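Local coordinates for tailspike protein (Acinetobacter phage vB_ApiP_P1, PDB 6E1R) that probably recognises and hydrolyses the capsular polysaccharide of its Acinetobacter host during infection, at residues A485-L490 with F519-N524; L490-S493 with K498-S501. One frame throughout, in Å; residues are numbered along the deposited sequence.

Both contacts lie in the C-terminal antiparallel beta-sandwich, beyond the parallel beta-helix, and both use strand 484-494, with Leu490 belonging to each. Contact 1 joins the two sheets face to face: its touching residues are all buried, and aromatic and aliphatic side chains carry it, with a single hydrogen bond. Contact 2 joins two neighbouring strands within one sheet through a backbone ladder; it is only partly buried, and one face lies against the third subunit. Its Val491 and Ile500 face strand 519-523, where Ile500 CD1 packs 3.7 Å from Trp521 CB and Val491 CG1 meets Ile523 CD1 at 3.8 Å, so the apolar layer of the sandwich runs through both contacts.

Contact 1: residues A485-L490 with F519-N524; sequences AVYELL and FTWSIN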
# COMPACT_ATOMS: atom_id res chain seq x y z
N ALA A 485 53.27 -4.76 -9.12
CA ALA A 485 53.77 -6.06 -8.70
C ALA A 485 52.69 -6.76 -7.88
O ALA A 485 51.98 -6.11 -7.11
CB ALA A 485 55.06 -5.94 -7.89
N VAL A 486 52.57 -8.07 -8.07
CA VAL A 486 51.58 -8.87 -7.37
C VAL A 486 52.30 -9.92 -6.54
O VAL A 486 53.33 -10.46 -6.95
CB VAL A 486 50.58 -9.53 -8.35
CG1 VAL A 486 49.78 -8.47 -9.08
CG2 VAL A 486 51.30 -10.43 -9.34
N TYR A 487 51.76 -10.20 -5.35
CA TYR A 487 52.35 -11.16 -4.43
C TYR A 487 51.25 -12.08 -3.91
O TYR A 487 50.15 -11.62 -3.59
CB TYR A 487 53.05 -10.46 -3.26
CG TYR A 487 54.09 -9.45 -3.68
CD1 TYR A 487 53.73 -8.14 -4.01
CD2 TYR A 487 55.44 -9.78 -3.74
CE1 TYR A 487 54.67 -7.21 -4.39
CE2 TYR A 487 56.39 -8.85 -4.12
CZ TYR A 487 56.00 -7.57 -4.45
OH TYR A 487 56.94 -6.64 -4.82
N GLU A 488 51.55 -13.37 -3.82
CA GLU A 488 50.63 -14.36 -3.30
C GLU A 488 51.20 -14.90 -1.99
O GLU A 488 52.27 -15.51 -1.99
CB GLU A 488 50.42 -15.49 -4.31
CG GLU A 488 49.36 -16.51 -3.93
CD GLU A 488 47.96 -16.07 -4.36
OE1 GLU A 488 47.72 -14.85 -4.49
OE2 GLU A 488 47.11 -16.96 -4.58
N LEU A 489 50.48 -14.68 -0.89
CA LEU A 489 51.00 -14.97 0.44
C LEU A 489 50.05 -15.89 1.19
O LEU A 489 48.84 -15.66 1.20
CB LEU A 489 51.23 -13.69 1.24
CG LEU A 489 52.06 -12.59 0.56
CD1 LEU A 489 52.07 -11.33 1.40
CD2 LEU A 489 53.48 -13.08 0.31
N LEU A 490 50.61 -16.92 1.83
CA LEU A 490 49.89 -17.74 2.79
C LEU A 490 50.30 -17.32 4.19
O LEU A 490 51.49 -17.27 4.51
CB LEU A 490 50.20 -19.23 2.59
CG LEU A 490 49.42 -19.97 1.51
CD1 LEU A 490 49.76 -21.46 1.54
CD2 LEU A 490 47.92 -19.76 1.68
N PHE A 519 58.92 -5.63 -2.76
CA PHE A 519 58.86 -5.73 -1.31
C PHE A 519 58.93 -7.18 -0.88
O PHE A 519 58.46 -8.08 -1.58
CB PHE A 519 57.59 -5.07 -0.76
CG PHE A 519 57.39 -3.66 -1.23
CD1 PHE A 519 58.08 -2.61 -0.64
CD2 PHE A 519 56.52 -3.38 -2.27
CE1 PHE A 519 57.91 -1.32 -1.07
CE2 PHE A 519 56.34 -2.08 -2.70
CZ PHE A 519 57.03 -1.05 -2.11
N THR A 520 59.52 -7.40 0.30
CA THR A 520 59.49 -8.68 0.99
C THR A 520 58.54 -8.56 2.18
O THR A 520 58.52 -7.53 2.87
CB THR A 520 60.88 -9.09 1.46
OG1 THR A 520 61.76 -9.19 0.33
CG2 THR A 520 60.84 -10.43 2.18
N TRP A 521 57.76 -9.61 2.42
CA TRP A 521 56.62 -9.55 3.33
C TRP A 521 56.88 -10.34 4.60
O TRP A 521 57.46 -11.43 4.57
CB TRP A 521 55.37 -10.07 2.63
CG TRP A 521 55.05 -9.28 1.41
CD1 TRP A 521 55.44 -9.56 0.13
CD2 TRP A 521 54.30 -8.06 1.35
NE1 TRP A 521 54.97 -8.59 -0.72
CE2 TRP A 521 54.27 -7.66 0.00
CE3 TRP A 521 53.65 -7.28 2.31
CZ2 TRP A 521 53.61 -6.50 -0.41
CZ3 TRP A 521 53.00 -6.14 1.89
CH2 TRP A 521 52.99 -5.76 0.55
N SER A 522 56.44 -9.77 5.72
CA SER A 522 56.59 -10.38 7.03
C SER A 522 55.39 -9.99 7.89
O SER A 522 54.54 -9.20 7.48
CB SER A 522 57.90 -9.96 7.71
OG SER A 522 57.93 -8.56 7.92
N ILE A 523 55.34 -10.57 9.09
CA ILE A 523 54.31 -10.26 10.08
C ILE A 523 55.01 -10.03 11.41
O ILE A 523 55.74 -10.91 11.88
CB ILE A 523 53.25 -11.37 10.20
CG1 ILE A 523 52.62 -11.67 8.84
CG2 ILE A 523 52.19 -10.98 11.21
CD1 ILE A 523 51.63 -12.82 8.86
N ASN A 524 54.79 -8.86 12.01
CA ASN A 524 55.45 -8.51 13.25
C ASN A 524 54.65 -9.04 14.44
O ASN A 524 53.67 -9.77 14.28
CB ASN A 524 55.68 -7.00 13.33
CG ASN A 524 54.38 -6.20 13.28
OD1 ASN A 524 53.28 -6.74 13.43
ND2 ASN A 524 54.51 -4.90 13.06
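Tyr487 and Trp521 meet edge to face between the two sheets of an antiparallel beta-sandwich, strand 484-494 lying in one sheet and strand 519-523 in the other. The local strand axes pass 9.5 Å apart at 20°, a near-aligned, face-to-face packing. The five-membered ring of Trp521 turns its edge to the phenol face, with centroids 4.5 Å apart and planes at 68°. The touching atom is the indole nitrogen: Trp521 NE1 stands over the phenol ring toward its rim, 3.2 Å from Tyr487 CG. With its CG beside the backbone N, Trp521 leans back along its strand toward Phe519, which carries NE1 to the tyrosine.

Leu489, two residues on, approaches the indole across its face rather than at its edge. Its CD1 lies 3.6 Å from Trp521 CG and 4.0 Å from the centroid of the five-membered ring, a CH-pi contact. Phe519 CB lies over the opposite indole face, and Val470 and Ile500 of the first sheet also touch Trp521. At the far end of the phenol, Tyr487 OH receives the backbone N-H of Phe519 in a somewhat bent hydrogen bond, Phe519 N to Tyr487 OH being 3.0 Å. The same hydroxyl donates to the carbonyl O of Pro517.

The buried hydroxyl is thus both donor and acceptor, and its two partners, on strand 519-523 and in the loop just before it, fix where the phenol points. Together with the indole N-H edge over the pi cloud, this gives an otherwise apolar sheet interface polar features that would be expected to favour one alignment of the strands.

Contact 2: residues L490-S493 with K498-S501; sequences LVTS and KYIS
Leu490 and Ser501 form a hydrogen-bonded antiparallel pair in the beta hairpin of strands 484-494 and 497-507. Leu490 N gives a nearly straight bond (176°) to Ser501 O at 2.9 Å, and Ser501 N returns one to Leu490 O at 2.8 Å. Leu490 O also lies 3.2 Å from Ile500 CA in a CA-H...O contact.

Val491 and Ile500 make the following non-hydrogen-bonded pair. Their side chains run side by side on the face turned to strand 519-523, and Ile500 CG1, swung anti to its own backbone N (chi1 -179°), comes 3.7 Å from Val491 CG1.

Thr492 pairs with Tyr499 through Thr492 N to Tyr499 O, 2.9 Å, and Tyr499 N to Thr492 O, 2.8 Å. Its OG1 turns to partners beyond the hairpin, Tyr464 O and Ser484 OG of the third subunit, while CG2 packs 3.7 Å from Tyr499 CB on the face that subunit covers. The Tyr499 ring presents its edge to Thr492 O.

Ser493 and Lys498 form the next, non-hydrogen-bonded pair, close to the turn of the hairpin. The lysine chain bends at chi2 and reaches Asn527 OD1 and Gly495 O with NZ; on the way, its CD passes 4.0 Å from Ser493 CB.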
# COMPACT_ATOMS: atom_id res chain seq x y z
N LEU A 490 50.61 -16.92 1.83
CA LEU A 490 49.89 -17.74 2.79
C LEU A 490 50.30 -17.32 4.19
O LEU A 490 51.49 -17.27 4.51
CB LEU A 490 50.20 -19.23 2.59
CG LEU A 490 49.42 -19.97 1.51
CD1 LEU A 490 49.76 -21.46 1.54
CD2 LEU A 490 47.92 -19.76 1.68
N VAL A 491 49.32 -17.00 5.03
CA VAL A 491 49.58 -16.51 6.37
C VAL A 491 48.77 -17.31 7.38
O VAL A 491 47.67 -17.78 7.09
CB VAL A 491 49.28 -15.00 6.51
CG1 VAL A 491 50.20 -14.19 5.61
CG2 VAL A 491 47.82 -14.72 6.18
N THR A 492 49.34 -17.46 8.57
CA THR A 492 48.67 -18.04 9.73
C THR A 492 49.52 -17.73 10.95
O THR A 492 50.70 -17.39 10.83
CB THR A 492 48.46 -19.55 9.58
OG1 THR A 492 47.71 -20.04 10.70
CG2 THR A 492 49.80 -20.27 9.52
N SER A 493 48.90 -17.84 12.12
CA SER A 493 49.58 -17.51 13.37
C SER A 493 49.21 -18.53 14.43
O SER A 493 48.12 -19.10 14.42
CB SER A 493 49.22 -16.10 13.86
OG SER A 493 47.85 -16.01 14.20
N LYS A 498 54.36 -16.16 14.05
CA LYS A 498 53.76 -15.72 12.80
C LYS A 498 54.34 -16.53 11.65
O LYS A 498 55.57 -16.69 11.56
CB LYS A 498 54.00 -14.22 12.58
CG LYS A 498 53.73 -13.35 13.79
CD LYS A 498 52.35 -13.60 14.38
CE LYS A 498 52.14 -12.80 15.65
NZ LYS A 498 50.86 -13.13 16.33
N TYR A 499 53.47 -17.02 10.77
CA TYR A 499 53.88 -17.85 9.65
C TYR A 499 53.39 -17.21 8.36
O TYR A 499 52.18 -17.04 8.16
CB TYR A 499 53.32 -19.27 9.78
CG TYR A 499 53.76 -19.97 11.05
CD1 TYR A 499 53.05 -19.82 12.23
CD2 TYR A 499 54.88 -20.78 11.05
CE1 TYR A 499 53.45 -20.46 13.39
CE2 TYR A 499 55.29 -21.43 12.20
CZ TYR A 499 54.57 -21.26 13.37
OH TYR A 499 54.98 -21.90 14.52
N ILE A 500 54.33 -16.86 7.48
CA ILE A 500 54.01 -16.30 6.17
C ILE A 500 54.89 -16.97 5.13
O ILE A 500 56.08 -17.21 5.36
CB ILE A 500 54.19 -14.76 6.16
CG1 ILE A 500 53.82 -14.19 4.79
CG2 ILE A 500 55.60 -14.37 6.57
CD1 ILE A 500 53.79 -12.68 4.74
N SER A 501 54.29 -17.30 3.99
CA SER A 501 54.99 -18.00 2.91
C SER A 501 54.57 -17.39 1.59
O SER A 501 53.38 -17.41 1.24
CB SER A 501 54.68 -19.50 2.93
OG SER A 501 55.31 -20.17 1.85